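Local coordinates for protein TP_0956 (PDB 3U64) that probably serves as the tetratricopeptide-repeat T-component of a TRAP transporter in the syphilis spirochaete, working through protein-protein interaction, at residues 77-82 with 107-112; 54-59 with 70-75. All blocks are in the same frame, centred on the assembly; numbering follows the deposited sequence.

Contact 1. Residues 77-82 with 107-112; sequences IMYANA and RKLYLR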
ATOM      1  N   ILE A  77       9.960 -14.724  -0.748  1.00 28.53           N
ATOM      2  CA  ILE A  77       9.672 -15.758  -1.753  1.00 27.77           C
ATOM      3  C   ILE A  77       8.161 -15.927  -2.006  1.00 36.25           C
ATOM      4  O   ILE A  77       7.720 -16.042  -3.159  1.00 30.87           O
ATOM      5  CB  ILE A  77      10.318 -17.117  -1.386  1.00 28.86           C
ATOM      6  CG1 ILE A  77      11.840 -16.996  -1.452  1.00 30.87           C
ATOM      7  CG2 ILE A  77       9.844 -18.218  -2.344  1.00 28.12           C
ATOM      8  CD1 ILE A  77      12.570 -18.085  -0.732  1.00 41.06           C
ATOM      9  N   MET A  78       7.367 -15.908  -0.935  1.00 30.27           N
ATOM     10  CA  MET A  78       5.911 -16.027  -1.061  1.00 31.67           C
ATOM     11  C   MET A  78       5.314 -14.788  -1.701  1.00 35.41           C
ATOM     12  O   MET A  78       4.449 -14.883  -2.574  1.00 35.39           O
ATOM     13  CB  MET A  78       5.276 -16.258   0.303  1.00 32.09           C
ATOM     14  CG  MET A  78       5.906 -17.436   1.028  1.00 36.74           C
ATOM     15  SD  MET A  78       5.032 -17.851   2.553  1.00 49.62           S
ATOM     16  CE  MET A  78       3.616 -18.722   1.866  1.00 50.89           C
ATOM     17  N   TYR A  79       5.765 -13.622  -1.256  1.00 26.03           N
ATOM     18  CA  TYR A  79       5.356 -12.403  -1.916  1.00 30.68           C
ATOM     19  C   TYR A  79       5.736 -12.437  -3.398  1.00 39.23           C
ATOM     20  O   TYR A  79       4.915 -12.133  -4.262  1.00 36.07           O
ATOM     21  CB  TYR A  79       5.993 -11.189  -1.261  1.00 33.39           C
ATOM     22  CG  TYR A  79       5.529  -9.905  -1.869  1.00 36.51           C
ATOM     23  CD1 TYR A  79       4.317  -9.345  -1.492  1.00 34.27           C
ATOM     24  CD2 TYR A  79       6.298  -9.247  -2.829  1.00 38.88           C
ATOM     25  CE1 TYR A  79       3.872  -8.163  -2.043  1.00 39.94           C
ATOM     26  CE2 TYR A  79       5.870  -8.058  -3.387  1.00 35.26           C
ATOM     27  CZ  TYR A  79       4.650  -7.519  -2.990  1.00 36.46           C
ATOM     28  OH  TYR A  79       4.200  -6.340  -3.546  1.00 33.52           O
ATOM     29  N   ALA A  80       6.978 -12.797  -3.700  1.00 30.30           N
ATOM     30  CA  ALA A  80       7.405 -12.773  -5.099  1.00 30.42           C
ATOM     31  C   ALA A  80       6.471 -13.621  -5.953  1.00 33.96           C
ATOM     32  O   ALA A  80       6.104 -13.240  -7.059  1.00 32.18           O
ATOM     33  CB  ALA A  80       8.830 -13.256  -5.239  1.00 32.72           C
ATOM     34  N   ASN A  81       6.083 -14.778  -5.437  1.00 34.35           N
ATOM     35  CA  ASN A  81       5.222 -15.656  -6.204  1.00 41.84           C
ATOM     36  C   ASN A  81       3.799 -15.124  -6.319  1.00 37.52           C
ATOM     37  O   ASN A  81       3.286 -14.903  -7.411  1.00 35.48           O
ATOM     38  CB  ASN A  81       5.175 -17.047  -5.590  1.00 47.24           C
ATOM     39  CG  ASN A  81       4.127 -17.924  -6.252  1.00 52.15           C
ATOM     40  OD1 ASN A  81       3.765 -17.704  -7.403  1.00 58.36           O
ATOM     41  ND2 ASN A  81       3.628 -18.907  -5.526  1.00 52.16           N
ATOM     42  N   ALA A  82       3.165 -14.939  -5.172  1.00 34.54           N
ATOM     43  CA  ALA A  82       1.754 -14.584  -5.138  1.00 39.91           C
ATOM     44  C   ALA A  82       1.460 -13.187  -5.683  1.00 37.71           C
ATOM     45  O   ALA A  82       0.434 -12.984  -6.313  1.00 31.81           O
ATOM     46  CB  ALA A  82       1.203 -14.737  -3.720  1.00 35.97           C
ATOM     47  N   ARG A 107      12.143 -12.590 -10.126  1.00 29.08           N
ATOM     48  CA  ARG A 107      13.410 -13.298 -10.093  1.00 39.01           C
ATOM     49  C   ARG A 107      14.355 -12.705  -9.037  1.00 43.17           C
ATOM     50  O   ARG A 107      14.921 -13.443  -8.221  1.00 40.37           O
ATOM     51  CB  ARG A 107      14.050 -13.279 -11.482  1.00 43.87           C
ATOM     52  CG  ARG A 107      15.275 -14.147 -11.615  1.00 48.13           C
ATOM     53  CD  ARG A 107      16.028 -13.830 -12.893  1.00 53.36           C
ATOM     54  NE  ARG A 107      17.468 -13.903 -12.662  1.00 71.80           N
ATOM     55  CZ  ARG A 107      18.202 -12.892 -12.203  1.00 83.48           C
ATOM     56  NH1 ARG A 107      17.629 -11.718 -11.934  1.00 82.97           N
ATOM     57  NH2 ARG A 107      19.511 -13.049 -12.017  1.00 85.27           N
ATOM     58  N   LYS A 108      14.492 -11.377  -9.026  1.00 37.64           N
ATOM     59  CA  LYS A 108      15.357 -10.707  -8.051  1.00 36.20           C
ATOM     60  C   LYS A 108      14.857 -10.873  -6.621  1.00 33.38           C
ATOM     61  O   LYS A 108      15.646 -11.028  -5.698  1.00 35.31           O
ATOM     62  CB  LYS A 108      15.529  -9.218  -8.387  1.00 39.09           C
ATOM     63  CG  LYS A 108      16.348  -8.971  -9.661  1.00 52.35           C
ATOM     64  CD  LYS A 108      16.571  -7.484  -9.902  1.00 65.19           C
ATOM     65  CE  LYS A 108      17.246  -7.220 -11.238  1.00 72.24           C
ATOM     66  NZ  LYS A 108      16.271  -7.251 -12.368  1.00 78.33           N
ATOM     67  N   LEU A 109      13.544 -10.837  -6.447  1.00 29.83           N
ATOM     68  CA  LEU A 109      12.939 -11.063  -5.136  1.00 33.23           C
ATOM     69  C   LEU A 109      13.113 -12.517  -4.650  1.00 34.38           C
ATOM     70  O   LEU A 109      13.391 -12.749  -3.471  1.00 31.59           O
ATOM     71  CB  LEU A 109      11.460 -10.651  -5.142  1.00 25.98           C
ATOM     72  CG  LEU A 109      11.172  -9.140  -5.219  1.00 35.16           C
ATOM     73  CD1 LEU A 109       9.705  -8.858  -5.025  1.00 36.83           C
ATOM     74  CD2 LEU A 109      11.963  -8.313  -4.210  1.00 27.84           C
ATOM     75  N   TYR A 110      12.952 -13.493  -5.542  1.00 26.91           N
ATOM     76  CA  TYR A 110      13.238 -14.878  -5.163  1.00 30.02           C
ATOM     77  C   TYR A 110      14.665 -14.990  -4.618  1.00 38.71           C
ATOM     78  O   TYR A 110      14.910 -15.607  -3.575  1.00 34.06           O
ATOM     79  CB  TYR A 110      13.065 -15.816  -6.355  1.00 29.38           C
ATOM     80  CG  TYR A 110      11.619 -16.096  -6.706  1.00 38.78           C
ATOM     81  CD1 TYR A 110      10.674 -16.338  -5.707  1.00 30.28           C
ATOM     82  CD2 TYR A 110      11.194 -16.114  -8.037  1.00 41.41           C
ATOM     83  CE1 TYR A 110       9.347 -16.598  -6.027  1.00 40.29           C
ATOM     84  CE2 TYR A 110       9.865 -16.376  -8.364  1.00 37.52           C
ATOM     85  CZ  TYR A 110       8.951 -16.620  -7.356  1.00 38.74           C
ATOM     86  OH  TYR A 110       7.642 -16.875  -7.659  1.00 35.36           O
ATOM     87  N   LEU A 111      15.600 -14.360  -5.319  1.00 25.36           N
ATOM     88  CA  LEU A 111      16.994 -14.505  -4.987  1.00 33.42           C
ATOM     89  C   LEU A 111      17.315 -13.781  -3.693  1.00 38.85           C
ATOM     90  O   LEU A 111      18.129 -14.262  -2.906  1.00 37.57           O
ATOM     91  CB  LEU A 111      17.872 -13.988  -6.115  1.00 30.05           C
ATOM     92  CG  LEU A 111      17.916 -14.809  -7.401  1.00 40.89           C
ATOM     93  CD1 LEU A 111      18.628 -14.007  -8.480  1.00 46.64           C
ATOM     94  CD2 LEU A 111      18.624 -16.118  -7.190  1.00 27.70           C
ATOM     95  N   ARG A 112      16.683 -12.631  -3.464  1.00 25.61           N
ATOM     96  CA  ARG A 112      16.896 -11.910  -2.207  1.00 28.86           C
ATOM     97  C   ARG A 112      16.351 -12.769  -1.074  1.00 36.57           C
ATOM     98  O   ARG A 112      16.982 -12.900  -0.026  1.00 31.50           O
ATOM     99  CB  ARG A 112      16.214 -10.532  -2.224  1.00 30.99           C
ATOM    100  CG  ARG A 112      16.360  -9.718  -0.923  1.00 39.49           C
ATOM    101  CD  ARG A 112      15.396  -8.529  -0.870  1.00 35.22           C
ATOM    102  NE  ARG A 112      15.618  -7.609  -1.985  1.00 39.72           N
ATOM    103  CZ  ARG A 112      14.979  -6.454  -2.158  1.00 40.11           C
ATOM    104  NH1 ARG A 112      14.068  -6.048  -1.290  1.00 34.44           N
ATOM    105  NH2 ARG A 112      15.252  -5.701  -3.208  1.00 44.34           N
TER
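Ile77 and Tyr110 bring their backbones to a CA-CA distance of 5.0 Å where helix 66-89 meets helix 96-124, its successor in this all-helical protein of the tetratricopeptide-repeat clan. The segment axes run nearly antiparallel, at 163°, and approach to 8.4 Å, a spacing that goes with the small Ala80 at the interface. No hydrogen bond links the two segments, so the join rests on van der Waals and CH-pi contacts. Ala80 CB lies over one face of the Tyr110 ring, 3.9 Å from its centroid and 28° off the normal, while also meeting Leu109 CB at 3.7 Å. The same ring presents CE1 at its edge to Ile77 O, 3.3 Å away and near the ring plane; that carbonyl also accepts the helical bond from Asn81 N. Ile77 CG2, anti to its backbone N, packs on Tyr110 CD1, the two side chains crossing at about a right angle. Leu109 CD1 reaches the edge of the Tyr79 ring. That ring also touches Leu48 and Leu52 of helix 41-61, and Leu43 of a neighbouring subunit packs on both Tyr79 and Leu109. The Tyr110 hydroxyl passes Asn81 and hydrogen-bonds to Gln85 OE1, with Asn81 CB 3.2 Å from Tyr110 OH.

Contact 2. Residues 54-59 with 70-75; sequences VYEALH and LAVGRL
Tyr55 and Val72 are the nearest CA pair, 5.6 Å apart, between segments 54-59 and 70-75, on helices 41-61 and 66-89, which form a helical hairpin consistent with the tetratricopeptide-repeat clan. The segment axes are 9.1 Å apart at an angle of 147°, and apolar side chains bridge them without a hydrogen bond. Chi1 of -87° puts Tyr55 CG anti to the carbonyl carbon; the ring beyond it meets both Ala71 and Leu75. Leu75 CD2 sits over one ring face, 4.2 Å from the centroid and displaced toward the rim, in a CH-pi contact; its nearest ring atom is Tyr55 CD1. Ala71 CB comes obliquely to CD2 and CE2 of the same ring. The imidazole of His59 meets the ring of Tyr116 from helix 96-124. Glu56 directs its extended chain to polar partners beyond the two segments: OE1 makes a salt bridge with Lys53 NZ and a hydrogen bond with Tyr76 OH, and OE2 a hydrogen bond with Tyr116 OH. Val72 divides its two methyls. CG1 stands between backbone N and carbonyl carbon (chi1 67°), meeting His59 CB at 4.1 Å, whereas Val72 CG2, anti to its own N, lies 3.7 Å from the backbone atom Glu56 N.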
ATOM      1  N   VAL A  54       9.713  -4.326   7.596  1.00 29.11           N
ATOM      2  CA  VAL A  54       9.962  -4.444   9.032  1.00 34.37           C
ATOM      3  C   VAL A  54      10.750  -5.702   9.380  1.00 41.12           C
ATOM      4  O   VAL A  54      11.716  -5.645  10.145  1.00 42.95           O
ATOM      5  CB  VAL A  54       8.662  -4.383   9.850  1.00 39.92           C
ATOM      6  CG1 VAL A  54       8.925  -4.778  11.289  1.00 39.77           C
ATOM      7  CG2 VAL A  54       8.073  -2.963   9.784  1.00 32.50           C
ATOM      8  N   TYR A  55      10.361  -6.839   8.814  1.00 38.62           N
ATOM      9  CA  TYR A  55      11.103  -8.064   9.088  1.00 36.46           C
ATOM     10  C   TYR A  55      12.524  -7.915   8.596  1.00 33.69           C
ATOM     11  O   TYR A  55      13.475  -8.342   9.245  1.00 36.37           O
ATOM     12  CB  TYR A  55      10.467  -9.266   8.400  1.00 31.45           C
ATOM     13  CG  TYR A  55       9.379  -9.915   9.214  1.00 47.89           C
ATOM     14  CD1 TYR A  55       8.072  -9.430   9.185  1.00 58.68           C
ATOM     15  CD2 TYR A  55       9.647 -11.021  10.003  1.00 56.52           C
ATOM     16  CE1 TYR A  55       7.062 -10.035   9.931  1.00 63.66           C
ATOM     17  CE2 TYR A  55       8.644 -11.635  10.751  1.00 63.23           C
ATOM     18  CZ  TYR A  55       7.356 -11.139  10.709  1.00 65.23           C
ATOM     19  OH  TYR A  55       6.368 -11.753  11.450  1.00 74.03           O
ATOM     20  N   GLU A  56      12.658  -7.304   7.429  1.00 30.08           N
ATOM     21  CA  GLU A  56      13.956  -7.135   6.841  1.00 33.46           C
ATOM     22  C   GLU A  56      14.828  -6.326   7.786  1.00 34.67           C
ATOM     23  O   GLU A  56      15.981  -6.681   8.015  1.00 38.08           O
ATOM     24  CB  GLU A  56      13.834  -6.462   5.478  1.00 34.75           C
ATOM     25  CG  GLU A  56      14.993  -6.690   4.551  1.00 36.34           C
ATOM     26  CD  GLU A  56      14.695  -6.158   3.150  1.00 46.31           C
ATOM     27  OE1 GLU A  56      13.599  -5.595   2.974  1.00 39.27           O
ATOM     28  OE2 GLU A  56      15.535  -6.304   2.234  1.00 48.61           O
ATOM     29  N   ALA A  57      14.280  -5.242   8.341  1.00 32.80           N
ATOM     30  CA  ALA A  57      15.044  -4.402   9.261  1.00 38.62           C
ATOM     31  C   ALA A  57      15.399  -5.157  10.561  1.00 41.94           C
ATOM     32  O   ALA A  57      16.516  -5.056  11.073  1.00 33.49           O
ATOM     33  CB  ALA A  57      14.292  -3.103   9.569  1.00 32.93           C
ATOM     34  N   LEU A  58      14.447  -5.922  11.084  1.00 41.31           N
ATOM     35  CA  LEU A  58      14.706  -6.723  12.272  1.00 39.31           C
ATOM     36  C   LEU A  58      15.840  -7.697  12.004  1.00 40.70           C
ATOM     37  O   LEU A  58      16.723  -7.892  12.837  1.00 37.81           O
ATOM     38  CB  LEU A  58      13.453  -7.482  12.693  1.00 36.08           C
ATOM     39  CG  LEU A  58      12.381  -6.588  13.303  1.00 43.21           C
ATOM     40  CD1 LEU A  58      11.180  -7.404  13.767  1.00 43.93           C
ATOM     41  CD2 LEU A  58      12.986  -5.806  14.464  1.00 46.41           C
ATOM     42  N   HIS A  59      15.823  -8.299  10.824  1.00 31.98           N
ATOM     43  CA  HIS A  59      16.848  -9.260  10.481  1.00 37.37           C
ATOM     44  C   HIS A  59      18.240  -8.634  10.453  1.00 44.51           C
ATOM     45  O   HIS A  59      19.212  -9.249  10.883  1.00 49.84           O
ATOM     46  CB  HIS A  59      16.564  -9.854   9.108  1.00 37.67           C
ATOM     47  CG  HIS A  59      17.763 -10.478   8.470  1.00 39.43           C
ATOM     48  ND1 HIS A  59      18.359 -11.618   8.966  1.00 39.89           N
ATOM     49  CD2 HIS A  59      18.484 -10.121   7.381  1.00 47.31           C
ATOM     50  CE1 HIS A  59      19.388 -11.942   8.206  1.00 41.00           C
ATOM     51  NE2 HIS A  59      19.487 -11.050   7.236  1.00 46.21           N
ATOM     52  N   LEU A  70      15.173 -16.799   8.429  1.00 36.72           N
ATOM     53  CA  LEU A  70      14.229 -17.655   7.712  1.00 36.34           C
ATOM     54  C   LEU A  70      12.921 -16.929   7.419  1.00 42.69           C
ATOM     55  O   LEU A  70      12.419 -16.966   6.286  1.00 40.40           O
ATOM     56  CB  LEU A  70      13.949 -18.946   8.492  1.00 40.35           C
ATOM     57  CG  LEU A  70      13.003 -19.955   7.812  1.00 49.60           C
ATOM     58  CD1 LEU A  70      13.368 -20.154   6.336  1.00 37.21           C
ATOM     59  CD2 LEU A  70      12.936 -21.319   8.546  1.00 29.94           C
ATOM     60  N   ALA A  71      12.369 -16.255   8.428  1.00 35.36           N
ATOM     61  CA  ALA A  71      11.060 -15.641   8.269  1.00 32.92           C
ATOM     62  C   ALA A  71      11.096 -14.664   7.106  1.00 31.82           C
ATOM     63  O   ALA A  71      10.251 -14.717   6.223  1.00 32.12           O
ATOM     64  CB  ALA A  71      10.629 -14.923   9.543  1.00 38.28           C
ATOM     65  N   VAL A  72      12.066 -13.761   7.109  1.00 29.90           N
ATOM     66  CA  VAL A  72      12.095 -12.731   6.087  1.00 31.24           C
ATOM     67  C   VAL A  72      12.352 -13.348   4.707  1.00 36.72           C
ATOM     68  O   VAL A  72      11.745 -12.932   3.723  1.00 36.29           O
ATOM     69  CB  VAL A  72      13.082 -11.594   6.414  1.00 32.52           C
ATOM     70  CG1 VAL A  72      14.523 -12.098   6.384  1.00 33.80           C
ATOM     71  CG2 VAL A  72      12.888 -10.415   5.442  1.00 35.04           C
ATOM     72  N   GLY A  73      13.212 -14.363   4.644  1.00 33.97           N
ATOM     73  CA  GLY A  73      13.450 -15.081   3.392  1.00 24.86           C
ATOM     74  C   GLY A  73      12.178 -15.684   2.812  1.00 28.22           C
ATOM     75  O   GLY A  73      11.868 -15.488   1.644  1.00 27.93           O
ATOM     76  N   ARG A  74      11.440 -16.418   3.642  1.00 30.88           N
ATOM     77  CA  ARG A  74      10.203 -17.067   3.226  1.00 29.02           C
ATOM     78  C   ARG A  74       9.205 -16.023   2.721  1.00 32.66           C
ATOM     79  O   ARG A  74       8.532 -16.218   1.707  1.00 27.67           O
ATOM     80  CB  ARG A  74       9.608 -17.883   4.404  1.00 31.33           C
ATOM     81  CG  ARG A  74       8.119 -18.223   4.282  1.00 37.61           C
ATOM     82  CD  ARG A  74       7.607 -19.032   5.482  1.00 44.81           C
ATOM     83  NE  ARG A  74       8.084 -18.492   6.753  1.00 63.94           N
ATOM     84  CZ  ARG A  74       8.478 -19.233   7.790  1.00 74.64           C
ATOM     85  NH1 ARG A  74       8.455 -20.560   7.714  1.00 79.84           N
ATOM     86  NH2 ARG A  74       8.899 -18.648   8.907  1.00 73.06           N
ATOM     87  N   LEU A  75       9.126 -14.911   3.443  1.00 34.15           N
ATOM     88  CA  LEU A  75       8.200 -13.839   3.120  1.00 36.12           C
ATOM     89  C   LEU A  75       8.441 -13.250   1.726  1.00 35.19           C
ATOM     90  O   LEU A  75       7.490 -13.048   0.955  1.00 34.17           O
ATOM     91  CB  LEU A  75       8.335 -12.742   4.163  1.00 42.36           C
ATOM     92  CG  LEU A  75       7.033 -12.185   4.690  1.00 55.03           C
ATOM     93  CD1 LEU A  75       6.001 -13.288   4.838  1.00 54.34           C
ATOM     94  CD2 LEU A  75       7.309 -11.499   6.013  1.00 64.80           C
TER

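Contact 2 closes before contact 1 opens, and helix 66-89 serves both: its 70-75 portion packs on helix 41-61 and its 77-82 portion on helix 96-124. Three consecutive helices are thereby joined in series, with centres of the two contacts about 13 Å apart and on the same side of the chain's centre. Contact 1 is the deeper, about 9 Å from that centre against about 17 Å for contact 2. They touch directly, Arg112 CD lying 3.8 Å from Glu56 OE2, and Arg112 NH1 and Glu56 OE2 add a long, weak ion pair. Arg112 also forms salt bridges with Glu38 and Asp39 of a neighbouring subunit, so this junction of helices adjoins an interface of the three-chain assembly.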